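Local coordinates for protein N-acetylcysteine deacetylase (Bacillus subtilis, PDB 1YSJ) that probably deacetylates N-acetylcysteine to cysteine and acetate with two divalent metal ions, a step that lets the bacterium use S-(2-succino)cysteine as a sulfur source, at residues F30-R39 and L380-S389; F49-R59 and D71-V79. The protein carries 1 engineered substitution. One frame throughout, in Å; residues are numbered along the deposited sequence.

Starting at the N terminus, helix 28-43 comes first and helix 52-64 follows it. Interaction 2 closes a short loop: from 49-59 the chain runs through the rest of helix 52-64 and edge strand 68-69, then returns along 71-79 into strand 79-84. Interaction 1 closes a very long one, bringing 30-39 together with 380-389, where the last helix begins, 341 residues later. The short loop therefore lies wholly within the long one, and the two do not cross. Their centres are 21 Å apart and they do not touch. Interaction 1 joins the first and last helices, while interaction 2 fixes the second helix to the edge of the eight-stranded mixed sheet.

Interaction 1: F30-R39 and L380-S389; sequences FHTRLINMRR and LDEEALTVAS
E382 takes two arginines of helix 28-43 at once. R39 grips its carboxylate side-on. R39 NH2 reaches the syn lone pair of E382 OE1 at 2.8 Å, almost straight at 174°. R39 NE gives to E382 OE2 at 3.0 Å. The R39 guanidinium and the E382 carboxylate lie nearly in one plane, whereas the R38 guanidinium stands 79° from the carboxylate and R38 NH2 meets E382 OE2 from above, at 2.8 Å. OE2 thus accepts from both, probably favouring the ionised carboxylate. R38 bends at chi2 to reach it, and L380 CD1 covers one face of the R38 guanidinium, 3.9 Å above its centre.

L385 is a knob in a hole formed by H31, L34, I35 and R38, with L385 CD1 3.9 Å from I35 CG1. The axes of 30-39 and 384-389 run 102° apart in direction and approach to 9.8 Å, joining the first and last helices in the metal-binding domain of this M20 peptidase. H31 swings its ring toward 380-389 with CG anti to N; T386 OG1 lies over one face and I35 CD1 over the other, each toward the rim, while E382 O sits at the edge, 3.2 Å from H31 CE1.

Further out, D381 OD1 caps E383 N, and water bridges R38 NH1 to L380 N. R38 NE also forms a salt bridge to D125, the residue after nickel ligand H124 in sequence.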
loop_
_atom_site.group_PDB
_atom_site.type_symbol
_atom_site.label_atom_id
_atom_site.label_comp_id
_atom_site.label_asym_id
_atom_site.label_seq_id
_atom_site.Cartn_x
_atom_site.Cartn_y
_atom_site.Cartn_z
ATOM N N PHE A 30 4.810 21.608 -51.389
ATOM C CA PHE A 30 5.100 20.335 -50.730
ATOM C C PHE A 30 5.153 20.481 -49.212
ATOM O O PHE A 30 4.695 19.594 -48.495
ATOM C CB PHE A 30 6.402 19.718 -51.253
ATOM C CG PHE A 30 6.726 18.375 -50.649
ATOM C CD1 PHE A 30 6.017 17.238 -51.023
ATOM C CD2 PHE A 30 7.741 18.249 -49.701
ATOM C CE1 PHE A 30 6.311 15.990 -50.463
ATOM C CE2 PHE A 30 8.043 17.003 -49.132
ATOM C CZ PHE A 30 7.326 15.873 -49.514
ATOM N N HIS A 31 5.702 21.597 -48.734
ATOM C CA HIS A 31 5.799 21.856 -47.295
ATOM C C HIS A 31 4.422 22.041 -46.649
ATOM O O HIS A 31 4.131 21.418 -45.627
ATOM C CB HIS A 31 6.720 23.049 -47.004
ATOM C CG HIS A 31 6.955 23.294 -45.543
ATOM N ND1 HIS A 31 7.098 22.272 -44.626
ATOM C CD2 HIS A 31 7.090 24.447 -44.843
ATOM C CE1 HIS A 31 7.298 22.784 -43.424
ATOM N NE2 HIS A 31 7.298 24.102 -43.529
ATOM N N THR A 32 3.587 22.886 -47.259
ATOM C CA THR A 32 2.194 23.091 -46.833
ATOM C C THR A 32 1.419 21.768 -46.797
ATOM O O THR A 32 0.596 21.541 -45.907
ATOM C CB THR A 32 1.474 24.108 -47.754
ATOM O OG1 THR A 32 2.139 25.375 -47.672
ATOM C CG2 THR A 32 0.012 24.291 -47.357
ATOM N N ARG A 33 1.704 20.899 -47.764
ATOM C CA ARG A 33 1.113 19.566 -47.831
ATOM C C ARG A 33 1.536 18.701 -46.638
ATOM O O ARG A 33 0.753 17.881 -46.155
ATOM C CB ARG A 33 1.502 18.894 -49.150
ATOM C CG ARG A 33 0.819 17.567 -49.416
ATOM C CD ARG A 33 1.299 16.963 -50.721
ATOM N NE ARG A 33 0.529 15.771 -51.064
ATOM C CZ ARG A 33 0.639 15.103 -52.206
ATOM N NH1 ARG A 33 1.493 15.502 -53.139
ATOM N NH2 ARG A 33 -0.115 14.033 -52.414
ATOM N N LEU A 34 2.769 18.891 -46.171
ATOM C CA LEU A 34 3.267 18.198 -44.980
ATOM C C LEU A 34 2.640 18.762 -43.706
ATOM O O LEU A 34 2.256 18.009 -42.812
ATOM C CB LEU A 34 4.794 18.301 -44.887
ATOM C CG LEU A 34 5.666 17.607 -45.937
ATOM C CD1 LEU A 34 7.131 17.890 -45.652
ATOM C CD2 LEU A 34 5.411 16.112 -45.945
ATOM N N ILE A 35 2.554 20.089 -43.636
ATOM C CA ILE A 35 1.942 20.788 -42.510
ATOM C C ILE A 35 0.472 20.380 -42.357
ATOM O O ILE A 35 0.032 20.029 -41.258
ATOM C CB ILE A 35 2.108 22.332 -42.645
ATOM C CG1 ILE A 35 3.541 22.742 -42.290
ATOM C CG2 ILE A 35 1.115 23.081 -41.760
ATOM C CD1 ILE A 35 3.949 24.116 -42.801
ATOM N N ASN A 36 -0.268 20.396 -43.464
ATOM C CA ASN A 36 -1.680 20.024 -43.446
ATOM C C ASN A 36 -1.954 18.591 -43.000
ATOM O O ASN A 36 -2.953 18.336 -42.332
ATOM C CB ASN A 36 -2.348 20.328 -44.793
ATOM C CG ASN A 36 -2.685 21.805 -44.956
ATOM O OD1 ASN A 36 -2.927 22.280 -46.067
ATOM N ND2 ASN A 36 -2.705 22.539 -43.843
HETATM N N MSE A 37 -1.068 17.665 -43.361
HETATM C CA MSE A 37 -1.176 16.279 -42.899
HETATM C C MSE A 37 -0.886 16.162 -41.405
HETATM O O MSE A 37 -1.617 15.490 -40.681
HETATM C CB MSE A 37 -0.258 15.354 -43.698
HETATM C CG MSE A 37 -0.756 15.071 -45.113
HETATM SE SE MSE A 37 0.318 13.731 -46.041
HETATM C CE MSE A 37 1.995 14.709 -46.186
ATOM N N ARG A 38 0.177 16.826 -40.954
ATOM C CA ARG A 38 0.520 16.888 -39.535
ATOM C C ARG A 38 -0.654 17.400 -38.701
ATOM O O ARG A 38 -0.980 16.832 -37.658
ATOM C CB ARG A 38 1.747 17.784 -39.312
ATOM C CG ARG A 38 2.249 17.844 -37.865
ATOM C CD ARG A 38 1.620 18.992 -37.075
ATOM N NE ARG A 38 1.890 18.888 -35.641
ATOM C CZ ARG A 38 2.093 19.926 -34.831
ATOM N NH1 ARG A 38 2.334 19.724 -33.542
ATOM N NH2 ARG A 38 2.071 21.165 -35.304
ATOM N N ARG A 39 -1.279 18.476 -39.172
ATOM C CA ARG A 39 -2.343 19.142 -38.428
ATOM C C ARG A 39 -3.654 18.372 -38.435
ATOM O O ARG A 39 -4.386 18.400 -37.448
ATOM C CB ARG A 39 -2.553 20.553 -38.946
ATOM C CG ARG A 39 -1.387 21.458 -38.669
ATOM C CD ARG A 39 -1.694 22.847 -39.143
ATOM N NE ARG A 39 -0.549 23.729 -38.955
ATOM C CZ ARG A 39 -0.605 25.050 -39.061
ATOM N NH1 ARG A 39 -1.758 25.645 -39.346
ATOM N NH2 ARG A 39 0.492 25.774 -38.877
ATOM N N LEU A 380 5.874 21.779 -31.248
ATOM C CA LEU A 380 7.001 21.560 -32.147
ATOM C C LEU A 380 6.959 22.577 -33.289
ATOM O O LEU A 380 5.881 23.005 -33.704
ATOM C CB LEU A 380 7.018 20.114 -32.673
ATOM C CG LEU A 380 5.808 19.584 -33.451
ATOM C CD1 LEU A 380 6.030 19.673 -34.966
ATOM C CD2 LEU A 380 5.514 18.148 -33.031
ATOM N N ASP A 381 8.136 22.971 -33.771
ATOM C CA ASP A 381 8.258 23.900 -34.897
ATOM C C ASP A 381 8.116 23.092 -36.182
ATOM O O ASP A 381 8.902 22.176 -36.436
ATOM C CB ASP A 381 9.615 24.609 -34.851
ATOM C CG ASP A 381 9.651 25.893 -35.670
ATOM O OD1 ASP A 381 9.122 25.919 -36.805
ATOM O OD2 ASP A 381 10.239 26.885 -35.179
ATOM N N GLU A 382 7.111 23.434 -36.985
ATOM C CA GLU A 382 6.757 22.655 -38.177
ATOM C C GLU A 382 7.764 22.779 -39.327
ATOM O O GLU A 382 7.653 22.070 -40.328
ATOM C CB GLU A 382 5.340 23.001 -38.650
ATOM C CG GLU A 382 4.241 22.454 -37.738
ATOM C CD GLU A 382 2.890 23.131 -37.934
ATOM O OE1 GLU A 382 2.858 24.340 -38.256
ATOM O OE2 GLU A 382 1.854 22.455 -37.749
ATOM N N GLU A 383 8.748 23.663 -39.177
ATOM C CA GLU A 383 9.847 23.757 -40.141
ATOM C C GLU A 383 10.681 22.472 -40.172
ATOM O O GLU A 383 11.322 22.165 -41.181
ATOM C CB GLU A 383 10.742 24.968 -39.848
ATOM C CG GLU A 383 10.040 26.333 -39.936
ATOM C CD GLU A 383 9.856 26.850 -41.362
ATOM O OE1 GLU A 383 9.902 26.048 -42.325
ATOM O OE2 GLU A 383 9.658 28.076 -41.517
ATOM N N ALA A 384 10.653 21.726 -39.067
ATOM C CA ALA A 384 11.347 20.438 -38.958
ATOM C C ALA A 384 10.777 19.366 -39.894
ATOM O O ALA A 384 11.423 18.343 -40.134
ATOM C CB ALA A 384 11.336 19.948 -37.518
ATOM N N LEU A 385 9.572 19.606 -40.412
ATOM C CA LEU A 385 8.923 18.699 -41.357
ATOM C C LEU A 385 9.689 18.593 -42.670
ATOM O O LEU A 385 9.781 17.516 -43.255
ATOM C CB LEU A 385 7.483 19.133 -41.622
ATOM C CG LEU A 385 6.437 18.759 -40.569
ATOM C CD1 LEU A 385 5.187 19.631 -40.726
ATOM C CD2 LEU A 385 6.086 17.274 -40.649
ATOM N N THR A 386 10.233 19.716 -43.124
ATOM C CA THR A 386 11.135 19.728 -44.271
ATOM C C THR A 386 12.418 18.969 -43.916
ATOM O O THR A 386 12.813 18.040 -44.626
ATOM C CB THR A 386 11.448 21.175 -44.715
ATOM O OG1 THR A 386 10.222 21.843 -45.029
ATOM C CG2 THR A 386 12.363 21.202 -45.938
ATOM N N VAL A 387 13.035 19.351 -42.799
ATOM C CA VAL A 387 14.279 18.738 -42.332
ATOM C C VAL A 387 14.184 17.216 -42.304
ATOM O O VAL A 387 14.995 16.528 -42.926
ATOM C CB VAL A 387 14.697 19.255 -40.923
ATOM C CG1 VAL A 387 16.026 18.636 -40.493
ATOM C CG2 VAL A 387 14.796 20.788 -40.908
ATOM N N ALA A 388 13.180 16.707 -41.595
ATOM C CA ALA A 388 13.052 15.281 -41.331
ATOM C C ALA A 388 12.713 14.465 -42.576
ATOM O O ALA A 388 13.248 13.370 -42.769
ATOM C CB ALA A 388 12.020 15.042 -40.231
ATOM N N SER A 389 11.820 14.988 -43.414
ATOM C CA SER A 389 11.420 14.277 -44.631
ATOM C C SER A 389 12.605 14.138 -45.583
ATOM O O SER A 389 12.851 13.053 -46.124
ATOM C CB SER A 389 10.225 14.953 -45.313
ATOM O OG SER A 389 10.462 16.329 -45.532
HETATM O O HOH W 1 2.738 22.457 -31.870
#

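Interaction 2: F49-R59 and D71-V79; sequences FQEVETTKKIR and DVPQLKTGV. Engineered in segment 71-79: G78 (natural residue Ala).
T55 and T77 meet at the close-fitting centre of this contact, where two hydrogen bonds cross between the segments. T55 OG1 accepts from G78 N at 2.8 Å in a nearly straight bond (171°) and donates its own proton in a hydrogen bond to E51 O at 2.6 Å, so the hydroxyl both gives and receives. With OG1 beside its own backbone N (chi1 -63°), T55 can reach back one turn to that carbonyl. T77 OG1 donates to E51 OE1 at 2.7 Å, arriving nearly along the C-O axis. T77 packs CG2 against the backbone of E51, 3.5 Å from E51 O.

E51 occupies the N-cap position of helix 52-64 and is the centre of an inverse gamma turn. Its other carboxylate oxygen, OE2, takes F49 N from well above the carboxylate plane and also accepts from A156 N. The helix start is thereby tied to the loop after strand 148-154, which leads to the nickel ligand E158; the E51 side chain is about 8 Å from those of the nickel ligands H124 and E158. G78 is an engineered residue, alanine in the natural protein. Beyond it the fit turns apolar, as V79 CG2 slides past T55 CG2 at 3.7 Å and I58 CG2 at 3.8 Å where strand 79-84 begins.

The margins are looser and face solvent, with D71 and K76 both exposed. R59 is modelled in two conformers, and in one of them its guanidinium turns toward D71 but stays too far for a salt bridge. At the other end K76 NZ stands 4.2 Å from F49 CE2, and water bonded to F49 O makes a weak second bond to T77 OG1.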
loop_
_atom_site.group_PDB
_atom_site.type_symbol
_atom_site.label_atom_id
_atom_site.label_comp_id
_atom_site.label_asym_id
_atom_site.label_seq_id
_atom_site.Cartn_x
_atom_site.Cartn_y
_atom_site.Cartn_z
ATOM N N PHE A 49 -3.657 1.308 -30.638
ATOM C CA PHE A 49 -4.518 0.272 -31.242
ATOM C C PHE A 49 -5.927 0.738 -31.658
ATOM O O PHE A 49 -6.766 -0.082 -32.046
ATOM C CB PHE A 49 -4.595 -0.992 -30.365
ATOM C CG PHE A 49 -3.326 -1.802 -30.347
ATOM C CD1 PHE A 49 -2.817 -2.284 -29.146
ATOM C CD2 PHE A 49 -2.634 -2.079 -31.531
ATOM C CE1 PHE A 49 -1.644 -3.036 -29.114
ATOM C CE2 PHE A 49 -1.457 -2.824 -31.511
ATOM C CZ PHE A 49 -0.960 -3.307 -30.297
ATOM N N GLN A 50 -6.168 2.045 -31.590
ATOM C CA GLN A 50 -7.468 2.633 -31.932
ATOM C C GLN A 50 -7.323 3.637 -33.069
ATOM O O GLN A 50 -8.211 4.469 -33.299
ATOM C CB GLN A 50 -8.097 3.310 -30.706
ATOM C CG GLN A 50 -8.408 2.358 -29.554
ATOM C CD GLN A 50 -9.256 3.007 -28.475
ATOM O OE1 GLN A 50 -10.428 3.353 -28.705
ATOM N NE2 GLN A 50 -8.680 3.160 -27.281
ATOM N N GLU A 51 -6.199 3.541 -33.785
ATOM C CA GLU A 51 -5.855 4.475 -34.855
ATOM C C GLU A 51 -6.514 4.085 -36.177
ATOM O O GLU A 51 -5.842 3.872 -37.186
ATOM C CB GLU A 51 -4.331 4.592 -35.020
ATOM C CG GLU A 51 -3.526 4.614 -33.720
ATOM C CD GLU A 51 -3.109 3.219 -33.235
ATOM O OE1 GLU A 51 -3.679 2.209 -33.699
ATOM O OE2 GLU A 51 -2.206 3.130 -32.377
ATOM N N VAL A 52 -7.838 4.002 -36.160
ATOM C CA VAL A 52 -8.627 3.603 -37.324
ATOM C C VAL A 52 -8.604 4.681 -38.410
ATOM O O VAL A 52 -8.300 4.400 -39.573
ATOM C CB VAL A 52 -10.089 3.249 -36.911
ATOM C CG1 VAL A 52 -10.941 2.873 -38.127
ATOM C CG2 VAL A 52 -10.087 2.107 -35.889
ATOM N N GLU A 53 -8.907 5.914 -38.018
ATOM C CA GLU A 53 -8.977 7.032 -38.951
ATOM C C GLU A 53 -7.598 7.479 -39.410
ATOM O O GLU A 53 -7.428 7.890 -40.557
ATOM C CB GLU A 53 -9.737 8.212 -38.332
ATOM C CG GLU A 53 -11.233 7.968 -38.130
ATOM C CD GLU A 53 -11.939 7.514 -39.397
ATOM O OE1 GLU A 53 -11.823 8.206 -40.431
ATOM O OE2 GLU A 53 -12.615 6.466 -39.357
ATOM N N THR A 54 -6.624 7.402 -38.504
ATOM C CA THR A 54 -5.230 7.730 -38.805
ATOM C C THR A 54 -4.687 6.777 -39.878
ATOM O O THR A 54 -4.089 7.218 -40.862
ATOM C CB THR A 54 -4.356 7.676 -37.528
ATOM O OG1 THR A 54 -4.983 8.446 -36.492
ATOM C CG2 THR A 54 -2.964 8.225 -37.779
ATOM N N THR A 55 -4.926 5.481 -39.685
ATOM C CA THR A 55 -4.569 4.446 -40.652
ATOM C C THR A 55 -5.235 4.710 -42.007
ATOM O O THR A 55 -4.615 4.553 -43.058
ATOM C CB THR A 55 -4.969 3.057 -40.120
ATOM O OG1 THR A 55 -4.231 2.783 -38.925
ATOM C CG2 THR A 55 -4.698 1.962 -41.139
ATOM N N LYS A 56 -6.498 5.121 -41.964
ATOM C CA LYS A 56 -7.255 5.445 -43.163
ATOM C C LYS A 56 -6.632 6.628 -43.914
ATOM O O LYS A 56 -6.480 6.577 -45.134
ATOM C CB LYS A 56 -8.708 5.737 -42.787
ATOM C CG LYS A 56 -9.673 5.774 -43.947
ATOM C CD LYS A 56 -10.943 6.537 -43.578
ATOM C CE LYS A 56 -11.892 5.692 -42.732
ATOM N NZ LYS A 56 -12.535 4.613 -43.532
ATOM N N LYS A 57 -6.261 7.678 -43.181
ATOM C CA LYS A 57 -5.683 8.881 -43.779
ATOM C C LYS A 57 -4.315 8.616 -44.394
ATOM O O LYS A 57 -4.056 9.032 -45.520
ATOM C CB LYS A 57 -5.600 10.015 -42.755
ATOM C CG LYS A 57 -6.947 10.644 -42.423
ATOM C CD LYS A 57 -6.942 11.298 -41.049
ATOM C CE LYS A 57 -8.316 11.866 -40.718
ATOM N NZ LYS A 57 -8.342 12.520 -39.381
ATOM N N ILE A 58 -3.457 7.907 -43.655
ATOM C CA ILE A 58 -2.126 7.526 -44.133
ATOM C C ILE A 58 -2.211 6.731 -45.443
ATOM O O ILE A 58 -1.515 7.060 -46.408
ATOM C CB ILE A 58 -1.319 6.749 -43.057
ATOM C CG1 ILE A 58 -1.099 7.617 -41.815
ATOM C CG2 ILE A 58 0.030 6.282 -43.600
ATOM C CD1 ILE A 58 -0.752 6.811 -40.582
ATOM N N ARG A 59 -3.061 5.703 -45.464
ATOM C CA ARG A 59 -3.301 4.879 -46.654
ATOM C C ARG A 59 -3.667 5.752 -47.853
ATOM O O ARG A 59 -3.027 5.686 -48.902
ATOM C CB ARG A 59 -4.426 3.874 -46.377
ATOM C CG ARG A 59 -4.385 2.602 -47.217
ATOM C CD ARG A 59 -5.300 1.523 -46.635
ATOM N NE ARG A 59 -5.178 0.243 -47.335
ATOM C CZ ARG A 59 -4.484 -0.809 -46.895
ATOM N NH1 ARG A 59 -4.444 -1.918 -47.620
ATOM N NH2 ARG A 59 -3.825 -0.764 -45.742
ATOM N N ASP A 71 -0.197 -5.419 -48.142
ATOM C CA ASP A 71 -1.378 -6.010 -47.536
ATOM C C ASP A 71 -0.961 -6.820 -46.313
ATOM O O ASP A 71 -0.331 -7.875 -46.436
ATOM C CB ASP A 71 -2.106 -6.890 -48.560
ATOM C CG ASP A 71 -3.534 -7.209 -48.154
ATOM O OD1 ASP A 71 -3.961 -8.368 -48.357
ATOM O OD2 ASP A 71 -4.232 -6.304 -47.643
ATOM N N VAL A 72 -1.285 -6.296 -45.136
ATOM C CA VAL A 72 -0.947 -6.939 -43.867
ATOM C C VAL A 72 -2.213 -6.996 -43.014
ATOM O O VAL A 72 -2.418 -6.143 -42.145
ATOM C CB VAL A 72 0.192 -6.187 -43.115
ATOM C CG1 VAL A 72 0.710 -7.013 -41.939
ATOM C CG2 VAL A 72 1.343 -5.850 -44.059
ATOM N N PRO A 73 -3.073 -8.005 -43.262
ATOM C CA PRO A 73 -4.397 -8.073 -42.631
ATOM C C PRO A 73 -4.343 -8.182 -41.107
ATOM O O PRO A 73 -5.246 -7.686 -40.425
ATOM C CB PRO A 73 -5.022 -9.336 -43.240
ATOM C CG PRO A 73 -4.213 -9.637 -44.453
ATOM C CD PRO A 73 -2.834 -9.162 -44.145
ATOM N N GLN A 74 -3.289 -8.813 -40.585
ATOM C CA GLN A 74 -3.095 -8.951 -39.134
ATOM C C GLN A 74 -2.916 -7.601 -38.418
ATOM O O GLN A 74 -3.218 -7.485 -37.235
ATOM C CB GLN A 74 -1.935 -9.910 -38.814
ATOM C CG GLN A 74 -1.684 -10.135 -37.322
ATOM C CD GLN A 74 -0.873 -11.389 -37.019
ATOM O OE1 GLN A 74 0.331 -11.446 -37.276
ATOM N NE2 GLN A 74 -1.532 -12.390 -36.441
ATOM N N LEU A 75 -2.438 -6.587 -39.138
ATOM C CA LEU A 75 -2.364 -5.230 -38.593
ATOM C C LEU A 75 -3.640 -4.455 -38.884
ATOM O O LEU A 75 -3.784 -3.875 -39.964
ATOM C CB LEU A 75 -1.154 -4.468 -39.147
ATOM C CG LEU A 75 0.236 -4.784 -38.594
ATOM C CD1 LEU A 75 1.286 -3.988 -39.360
ATOM C CD2 LEU A 75 0.330 -4.491 -37.095
ATOM N N LYS A 76 -4.558 -4.449 -37.918
ATOM C CA LYS A 76 -5.832 -3.733 -38.037
ATOM C C LYS A 76 -5.573 -2.243 -38.216
ATOM O O LYS A 76 -6.140 -1.607 -39.108
ATOM C CB LYS A 76 -6.726 -3.959 -36.810
ATOM C CG LYS A 76 -6.719 -5.383 -36.225
ATOM C CD LYS A 76 -5.853 -5.489 -34.954
ATOM C CE LYS A 76 -4.394 -5.777 -35.274
ATOM N NZ LYS A 76 -3.427 -5.293 -34.244
ATOM N N THR A 77 -4.712 -1.695 -37.363
ATOM C CA THR A 77 -4.255 -0.317 -37.509
ATOM C C THR A 77 -2.763 -0.311 -37.818
ATOM O O THR A 77 -2.027 -1.218 -37.423
ATOM C CB THR A 77 -4.544 0.538 -36.252
ATOM O OG1 THR A 77 -3.859 -0.020 -35.127
ATOM C CG2 THR A 77 -6.042 0.589 -35.949
ATOM N N GLY A 78 -2.318 0.716 -38.523
ATOM C CA GLY A 78 -0.934 0.778 -38.968
ATOM C C GLY A 78 -0.874 0.511 -40.455
ATOM O O GLY A 78 -1.730 -0.186 -41.004
ATOM N N VAL A 79 0.134 1.079 -41.108
ATOM C CA VAL A 79 0.249 1.013 -42.559
ATOM C C VAL A 79 1.664 0.609 -42.925
ATOM O O VAL A 79 2.634 1.149 -42.385
ATOM C CB VAL A 79 -0.110 2.379 -43.229
ATOM C CG1 VAL A 79 -0.041 2.288 -44.747
ATOM C CG2 VAL A 79 -1.490 2.850 -42.803
HETATM O O HOH W 2 -5.639 -2.462 -33.441
#